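Local coordinates for hypothetical protein (Bacteroides fragilis, PDB 4JX0) that is of unknown function but binds magnesium and joins a BT_3987-like N-terminal domain to a second, probably F5/8 type C-like, beta domain, at residues Met86-Leu91 / Ala145-Met150. Residues are numbered along the deposited sequence; the frame is centred on the assembly and turned at random.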
HETATM    1  N   MSE A  86      22.069   2.196 -11.494  1.00 49.93           N
HETATM    2  CA  MSE A  86      21.798   3.182 -12.532  1.00 51.35           C
HETATM    3  C   MSE A  86      20.523   2.810 -13.244  1.00 54.16           C
HETATM    4  O   MSE A  86      20.158   1.640 -13.281  1.00 52.32           O
HETATM    5  CB  MSE A  86      22.976   3.327 -13.505  1.00 54.85           C
HETATM    6  CG  MSE A  86      23.173   2.163 -14.450  1.00 63.93           C
HETATM    7 SE   MSE A  86      24.357   2.697 -15.864  0.75 74.84          SE
HETATM    8  CE  MSE A  86      23.056   3.649 -17.028  1.00 71.98           C
ATOM      9  N   LYS A  87      19.844   3.811 -13.792  1.00 52.38           N
ATOM     10  CA  LYS A  87      18.588   3.616 -14.494  1.00 53.14           C
ATOM     11  C   LYS A  87      18.879   3.229 -15.925  1.00 59.54           C
ATOM     12  O   LYS A  87      19.337   4.063 -16.700  1.00 59.55           O
ATOM     13  CB  LYS A  87      17.741   4.898 -14.420  1.00 55.59           C
ATOM     14  CG  LYS A  87      16.355   4.788 -15.026  1.00 69.13           C
ATOM     15  CD  LYS A  87      15.559   6.047 -14.719  1.00 78.01           C
ATOM     16  CE  LYS A  87      14.398   6.270 -15.650  1.00 87.04           C
ATOM     17  NZ  LYS A  87      13.368   5.205 -15.550  1.00 97.52           N
ATOM     18  N   GLU A  88      18.658   1.953 -16.264  1.00 58.25           N
ATOM     19  CA  GLU A  88      18.842   1.455 -17.621  1.00 59.61           C
ATOM     20  C   GLU A  88      17.460   1.088 -18.146  1.00 65.21           C
ATOM     21  O   GLU A  88      16.967  -0.013 -17.899  1.00 63.92           O
ATOM     22  CB  GLU A  88      19.834   0.276 -17.654  1.00 61.03           C
ATOM     23  CG  GLU A  88      20.217  -0.172 -19.060  1.00 75.03           C
ATOM     24  CD  GLU A  88      20.928   0.873 -19.900  1.00101.90           C
ATOM     25  OE1 GLU A  88      22.142   1.088 -19.684  1.00100.01           O
ATOM     26  OE2 GLU A  88      20.264   1.489 -20.764  1.00100.09           O
ATOM     27  N   ASP A  89      16.825   2.043 -18.848  1.00 64.53           N
ATOM     28  CA  ASP A  89      15.470   1.892 -19.393  1.00 66.26           C
ATOM     29  C   ASP A  89      15.362   0.817 -20.492  1.00 72.78           C
ATOM     30  O   ASP A  89      14.273   0.278 -20.689  1.00 72.74           O
ATOM     31  CB  ASP A  89      14.968   3.238 -19.952  1.00 69.11           C
ATOM     32  CG  ASP A  89      14.780   4.319 -18.898  1.00 81.76           C
ATOM     33  OD1 ASP A  89      14.238   4.005 -17.813  1.00 82.62           O
ATOM     34  OD2 ASP A  89      15.142   5.486 -19.172  1.00 87.34           O
ATOM     35  N   LYS A  90      16.477   0.491 -21.184  1.00 70.74           N
ATOM     36  CA  LYS A  90      16.505  -0.530 -22.240  1.00 71.77           C
ATOM     37  C   LYS A  90      16.015  -1.910 -21.737  1.00 77.25           C
ATOM     38  O   LYS A  90      15.432  -2.662 -22.518  1.00 78.00           O
ATOM     39  CB  LYS A  90      17.927  -0.674 -22.820  1.00 74.49           C
ATOM     40  CG  LYS A  90      18.427   0.555 -23.592  1.00 93.55           C
ATOM     41  CD  LYS A  90      19.911   0.445 -23.975  1.00105.81           C
ATOM     42  CE  LYS A  90      20.479   1.756 -24.478  1.00115.93           C
ATOM     43  NZ  LYS A  90      21.924   1.657 -24.826  1.00122.23           N
ATOM     44  N   LEU A  91      16.228  -2.228 -20.437  1.00 73.96           N
ATOM     45  CA  LEU A  91      15.812  -3.508 -19.838  1.00 74.32           C
ATOM     46  C   LEU A  91      14.291  -3.644 -19.672  1.00 80.30           C
ATOM     47  O   LEU A  91      13.810  -4.758 -19.459  1.00 79.36           O
ATOM     48  CB  LEU A  91      16.476  -3.731 -18.464  1.00 73.44           C
ATOM     49  CG  LEU A  91      17.897  -4.289 -18.495  1.00 77.70           C
ATOM     50  CD1 LEU A  91      18.880  -3.249 -18.953  1.00 77.66           C
ATOM     51  CD2 LEU A  91      18.304  -4.803 -17.132  1.00 79.12           C
ATOM     52  N   ALA A 145      13.532   0.117 -14.751  1.00 45.30           N
ATOM     53  CA  ALA A 145      14.533  -0.928 -14.600  1.00 44.51           C
ATOM     54  C   ALA A 145      15.839  -0.290 -14.179  1.00 46.35           C
ATOM     55  O   ALA A 145      16.166   0.811 -14.634  1.00 44.91           O
ATOM     56  CB  ALA A 145      14.699  -1.686 -15.905  1.00 45.92           C
ATOM     57  N   ILE A 146      16.569  -0.969 -13.289  1.00 42.70           N
ATOM     58  CA  ILE A 146      17.852  -0.494 -12.763  1.00 41.89           C
ATOM     59  C   ILE A 146      18.875  -1.616 -12.829  1.00 44.03           C
ATOM     60  O   ILE A 146      18.499  -2.785 -12.686  1.00 43.36           O
ATOM     61  CB  ILE A 146      17.727   0.063 -11.314  1.00 44.19           C
ATOM     62  CG1 ILE A 146      16.828  -0.820 -10.436  1.00 44.11           C
ATOM     63  CG2 ILE A 146      17.212   1.481 -11.365  1.00 44.07           C
ATOM     64  CD1 ILE A 146      17.081  -0.723  -8.951  1.00 51.42           C
ATOM     65  N   LYS A 147      20.157  -1.269 -13.067  1.00 39.56           N
ATOM     66  CA  LYS A 147      21.224  -2.269 -13.135  1.00 39.12           C
ATOM     67  C   LYS A 147      22.346  -1.902 -12.191  1.00 41.12           C
ATOM     68  O   LYS A 147      22.610  -0.719 -11.968  1.00 40.35           O
ATOM     69  CB  LYS A 147      21.759  -2.473 -14.572  1.00 41.89           C
ATOM     70  CG  LYS A 147      22.469  -1.285 -15.207  1.00 58.61           C
ATOM     71  CD  LYS A 147      22.971  -1.656 -16.600  1.00 74.01           C
ATOM     72  CE  LYS A 147      23.759  -0.549 -17.264  1.00 85.47           C
ATOM     73  NZ  LYS A 147      24.201  -0.911 -18.640  1.00 91.73           N
ATOM     74  N   LEU A 148      23.007  -2.930 -11.641  1.00 36.56           N
ATOM     75  CA  LEU A 148      24.133  -2.754 -10.732  1.00 36.17           C
ATOM     76  C   LEU A 148      25.399  -2.440 -11.531  1.00 43.38           C
ATOM     77  O   LEU A 148      25.603  -3.002 -12.615  1.00 43.62           O
ATOM     78  CB  LEU A 148      24.314  -4.031  -9.898  1.00 35.40           C
ATOM     79  CG  LEU A 148      25.388  -4.004  -8.829  1.00 38.47           C
ATOM     80  CD1 LEU A 148      25.038  -3.044  -7.714  1.00 38.20           C
ATOM     81  CD2 LEU A 148      25.636  -5.384  -8.288  1.00 40.06           C
ATOM     82  N   THR A 149      26.242  -1.533 -11.001  1.00 41.27           N
ATOM     83  CA  THR A 149      27.492  -1.120 -11.653  1.00 41.76           C
ATOM     84  C   THR A 149      28.638  -1.060 -10.652  1.00 48.27           C
ATOM     85  O   THR A 149      28.398  -0.964  -9.456  1.00 47.56           O
ATOM     86  CB  THR A 149      27.319   0.260 -12.319  1.00 43.06           C
ATOM     87  OG1 THR A 149      27.140   1.267 -11.318  1.00 43.91           O
ATOM     88  CG2 THR A 149      26.167   0.301 -13.300  1.00 38.01           C
HETATM   89  N   MSE A 150      29.879  -1.103 -11.156  1.00 47.53           N
HETATM   90  CA  MSE A 150      31.113  -0.962 -10.376  1.00 48.27           C
HETATM   91  C   MSE A 150      31.838   0.266 -10.876  1.00 56.50           C
HETATM   92  O   MSE A 150      31.882   0.487 -12.091  1.00 56.80           O
HETATM   93  CB  MSE A 150      32.002  -2.190 -10.523  1.00 50.45           C
HETATM   94  CG  MSE A 150      31.546  -3.368  -9.707  1.00 57.40           C
HETATM   95 SE   MSE A 150      32.870  -4.793  -9.730  0.75 65.46          SE
HETATM   96  CE  MSE A 150      33.106  -5.030 -11.645  1.00 62.31           C
TER
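M86 and K147 face each other as an antiparallel hydrogen-bonded pair: M86 N donates to K147 O at 3.0 Å, and K147 N returns a bond of 2.9 Å to M86 O. That same carbonyl oxygen also takes a CA-H...O contact from I146 CA. One residue on, K87 and I146 form a non-hydrogen-bonded pair; the strand ends at K87, with a weak bond from E88 N to A145 O just beyond it. Apolar contacts follow on the K147 face. The selenomethionine M86 runs alongside K147, M86 SE 3.6 Å from K147 CE, while M86 CG meets T149 CG2 at 3.7 Å; T149 OG1 is bonded to N84 O. Past the loop, L91 CB rests on A145 CB, both near F167 of strand 165-174. Among the charges, the extended K147 chain also flanks E88, whose bend at chi2 (62°) helps bring the carboxylate to the ammonium. The salt bridge runs from K147 NZ to E88 OE1 at 3.1 Å, met on the anti side and 23° out of the carboxylate plane. K87 NZ forms a salt bridge with D89 OD1 and a hydrogen bond to F105 O. The arrangement is an antiparallel strand pair, 81-87 with 142-150, inside the mixed beta-sheet of the E-set-like N-terminal domain.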